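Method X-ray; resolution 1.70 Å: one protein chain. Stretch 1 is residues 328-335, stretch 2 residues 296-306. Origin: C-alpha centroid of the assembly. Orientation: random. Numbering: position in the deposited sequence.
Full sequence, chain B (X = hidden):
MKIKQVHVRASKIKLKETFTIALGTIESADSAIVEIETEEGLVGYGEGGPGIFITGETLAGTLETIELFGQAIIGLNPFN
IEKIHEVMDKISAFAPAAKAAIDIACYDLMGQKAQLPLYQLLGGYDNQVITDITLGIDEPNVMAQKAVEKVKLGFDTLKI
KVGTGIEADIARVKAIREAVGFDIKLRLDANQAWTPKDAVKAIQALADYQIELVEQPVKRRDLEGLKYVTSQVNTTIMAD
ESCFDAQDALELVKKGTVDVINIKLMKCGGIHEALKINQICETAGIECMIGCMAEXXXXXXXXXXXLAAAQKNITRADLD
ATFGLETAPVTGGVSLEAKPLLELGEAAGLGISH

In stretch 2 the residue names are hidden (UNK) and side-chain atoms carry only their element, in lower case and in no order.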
# COMPACT_ATOMS: atom_id res chain seq x y z
N ALA B 328 -52.03 -18.22 5.66
CA ALA B 328 -50.82 -19.02 5.78
C ALA B 328 -50.75 -20.13 4.74
O ALA B 328 -51.70 -20.89 4.56
CB ALA B 328 -50.74 -19.62 7.17
N PRO B 329 -49.61 -20.23 4.03
CA PRO B 329 -49.45 -21.26 3.00
C PRO B 329 -49.20 -22.65 3.59
O PRO B 329 -49.37 -23.66 2.90
CB PRO B 329 -48.26 -20.75 2.19
CG PRO B 329 -47.41 -20.07 3.24
CD PRO B 329 -48.45 -19.32 4.07
N VAL B 330 -48.83 -22.70 4.86
CA VAL B 330 -48.55 -23.95 5.55
C VAL B 330 -49.01 -23.89 7.00
O VAL B 330 -49.50 -22.86 7.46
CB VAL B 330 -47.03 -24.26 5.56
CG1 VAL B 330 -46.50 -24.31 4.14
CG2 VAL B 330 -46.30 -23.21 6.39
N THR B 331 -48.85 -25.00 7.71
CA THR B 331 -49.24 -25.09 9.12
C THR B 331 -47.97 -25.04 9.96
O THR B 331 -46.94 -25.60 9.58
CB THR B 331 -49.98 -26.42 9.41
OG1 THR B 331 -51.18 -26.49 8.63
CG2 THR B 331 -50.34 -26.52 10.89
N GLY B 332 -48.03 -24.37 11.11
CA GLY B 332 -46.87 -24.30 11.99
C GLY B 332 -45.87 -23.22 11.63
O GLY B 332 -46.12 -22.38 10.77
N GLY B 333 -44.72 -23.24 12.31
CA GLY B 333 -43.69 -22.25 12.06
C GLY B 333 -44.11 -20.90 12.61
O GLY B 333 -45.04 -20.80 13.42
N VAL B 334 -43.41 -19.85 12.19
CA VAL B 334 -43.71 -18.49 12.64
C VAL B 334 -45.13 -18.13 12.19
O VAL B 334 -45.44 -18.18 11.00
CB VAL B 334 -42.68 -17.50 12.05
CG1 VAL B 334 -43.09 -16.06 12.33
CG2 VAL B 334 -41.31 -17.79 12.65
N SER B 335 -45.97 -17.76 13.15
CA SER B 335 -47.37 -17.41 12.88
C SER B 335 -47.59 -16.10 12.12
O SER B 335 -46.69 -15.27 12.01
CB SER B 335 -48.16 -17.34 14.19
OG SER B 335 -48.13 -18.59 14.87
N UNK B 296 -41.34 -13.87 0.15
CA UNK B 296 -41.16 -15.15 0.82
C UNK B 296 -42.22 -15.21 1.92
O UNK B 296 -42.85 -14.20 2.25
o UNK B 296 -37.65 -15.86 3.44
o UNK B 296 -36.93 -13.98 2.57
c UNK B 296 -39.27 -14.41 2.44
c UNK B 296 -39.75 -15.35 1.38
c UNK B 296 -37.85 -14.77 2.85
N UNK B 297 -42.41 -16.39 2.49
CA UNK B 297 -43.45 -16.55 3.48
C UNK B 297 -43.05 -17.36 4.70
O UNK B 297 -41.90 -17.32 5.13
c UNK B 297 -44.70 -17.17 2.81
c UNK B 297 -45.19 -16.26 1.68
o UNK B 297 -44.37 -18.44 2.23
N UNK B 298 -44.00 -18.10 5.25
CA UNK B 298 -43.78 -18.88 6.46
C UNK B 298 -42.51 -19.73 6.53
O UNK B 298 -41.76 -19.65 7.50
c UNK B 298 -44.99 -19.78 6.75
o UNK B 298 -46.18 -18.97 6.74
c UNK B 298 -44.85 -20.45 8.10
N UNK B 299 -42.27 -20.55 5.51
CA UNK B 299 -41.09 -21.40 5.52
C UNK B 299 -39.78 -20.61 5.55
O UNK B 299 -38.91 -20.86 6.39
c UNK B 299 -42.33 -23.24 4.36
c UNK B 299 -41.08 -22.35 4.32
c UNK B 299 -39.81 -23.19 4.33
c UNK B 299 -42.55 -24.05 3.10
N UNK B 300 -39.64 -19.65 4.65
CA UNK B 300 -38.43 -18.85 4.62
C UNK B 300 -38.20 -18.10 5.92
O UNK B 300 -37.08 -18.05 6.43
N UNK B 301 -39.27 -17.53 6.47
CA UNK B 301 -39.17 -16.79 7.71
C UNK B 301 -38.77 -17.69 8.87
O UNK B 301 -37.93 -17.32 9.69
c UNK B 301 -40.75 -14.92 7.09
c UNK B 301 -40.48 -15.61 9.50
c UNK B 301 -39.70 -13.80 7.18
c UNK B 301 -40.50 -16.08 8.06
N UNK B 302 -39.38 -18.86 8.94
CA UNK B 302 -39.09 -19.79 10.02
C UNK B 302 -37.65 -20.26 9.99
O UNK B 302 -36.98 -20.31 11.03
c UNK B 302 -40.06 -20.99 9.97
o UNK B 302 -41.41 -20.49 10.04
c UNK B 302 -39.82 -21.94 11.14
N UNK B 303 -37.15 -20.59 8.81
CA UNK B 303 -35.77 -21.03 8.68
C UNK B 303 -34.84 -19.93 9.18
O UNK B 303 -33.94 -20.17 9.98
c UNK B 303 -35.45 -21.37 7.22
N UNK B 304 -35.09 -18.70 8.73
CA UNK B 304 -34.27 -17.57 9.14
C UNK B 304 -34.33 -17.33 10.65
O UNK B 304 -33.31 -17.00 11.27
c UNK B 304 -34.69 -16.31 8.39
N UNK B 305 -35.51 -17.51 11.25
CA UNK B 305 -35.68 -17.30 12.68
C UNK B 305 -34.89 -18.32 13.50
O UNK B 305 -34.28 -17.97 14.51
c UNK B 305 -37.16 -17.35 13.04
N UNK B 306 -34.89 -19.58 13.07
CA UNK B 306 -34.13 -20.61 13.77
C UNK B 306 -32.64 -20.27 13.71
O UNK B 306 -31.93 -20.40 14.70
c UNK B 306 -35.65 -22.63 13.63
c UNK B 306 -36.91 -23.90 14.93
c UNK B 306 -36.94 -22.47 13.26
n UNK B 306 -37.71 -23.26 14.08
n UNK B 306 -35.66 -23.54 14.68
c UNK B 306 -34.39 -21.98 13.15
O HOH W 1 -47.35 -18.50 9.05

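Position 296 carries three carbons in a row, the last bearing two oxygens; the unbranched chain ending in a carboxylate is that of Glu-296. Its side chain is out of reach of stretch 1.

Position 297 has one carbon bearing an oxygen and a carbon. A beta-branched hydroxyl side chain identifies Thr-297, whose OG1 lies 3.6 Å from Pro-329 CG, a van der Waals approach. It occupies the N-cap position, but its side chain makes no capping bond.

Position 298 again shows a carbon bearing one oxygen and one carbon, hence Thr-298, with chi1 m. Its CG2 packs 3.6 Å from Val-330 CG2 and 3.5 Å from Gly-332 O, while OG1 sits 3.5 Å from Pro-329 CD.

At 299, four carbons fork at the first, with one arm two carbons long: Ile-299. Its CA-to-CB bond points away, yet the m,t rotamer brings CD1 to 4.1 Å from Val-330 CG1.

Position 300 has no side-chain atoms and is Gly-300. An ideal CB here would fall 2.2 Å from Glu-296 OE1, a clash within the stretch itself.

Position 301 repeats the four-carbon fork with one longer arm, so it is Ile-301. CG2 meets Val-334 CB at 3.9 Å, whereas the m,m rotamer leads the end of the chain away.

At 302, one carbon bears an oxygen and a carbon: Thr-302. Val-334 N donates to its OG1 at 3.0 Å and a nearly straight 169°; the same OG1 donates to Thr-298 O at 2.7 Å.

Position 303 has one side-chain carbon, out of reach of stretch 1: Ala-303. Position 304 likewise has a single carbon and no contact: Ala-304. At 305 the one carbon faces the Val-334 side chain: Ala-305, CB 4.2 Å from Val-334 CG2.

Position 306 has one carbon leading to a five-membered ring of three carbons and two nitrogens, an imidazole: His-306. Its nearest side-chain approach, CD2 to Val-334 CG2, is 6.4 Å, too far for contact.

The contact, burying 406 Å² over both sides, rests a loop against the first turns of a helix. Val-334 and Thr-298 contribute most, each with 81 Å² covered. The Thr-302 hydroxyl relays between helix and loop, giving its proton to the helix backbone and accepting one from Val-334 N. Gly-333 allows this close approach: an ideal CB there would lie 2.6 Å from Thr-302 OG1, a clash. Water 1 adds a bridge, 2.6 Å from Thr-298 OG1 and donating to Val-334 O at 2.7 Å. Around these polar links, Val-330 and Val-334 supply apolar packing.

Stretch 2 296-306: ETTIGITAAAH
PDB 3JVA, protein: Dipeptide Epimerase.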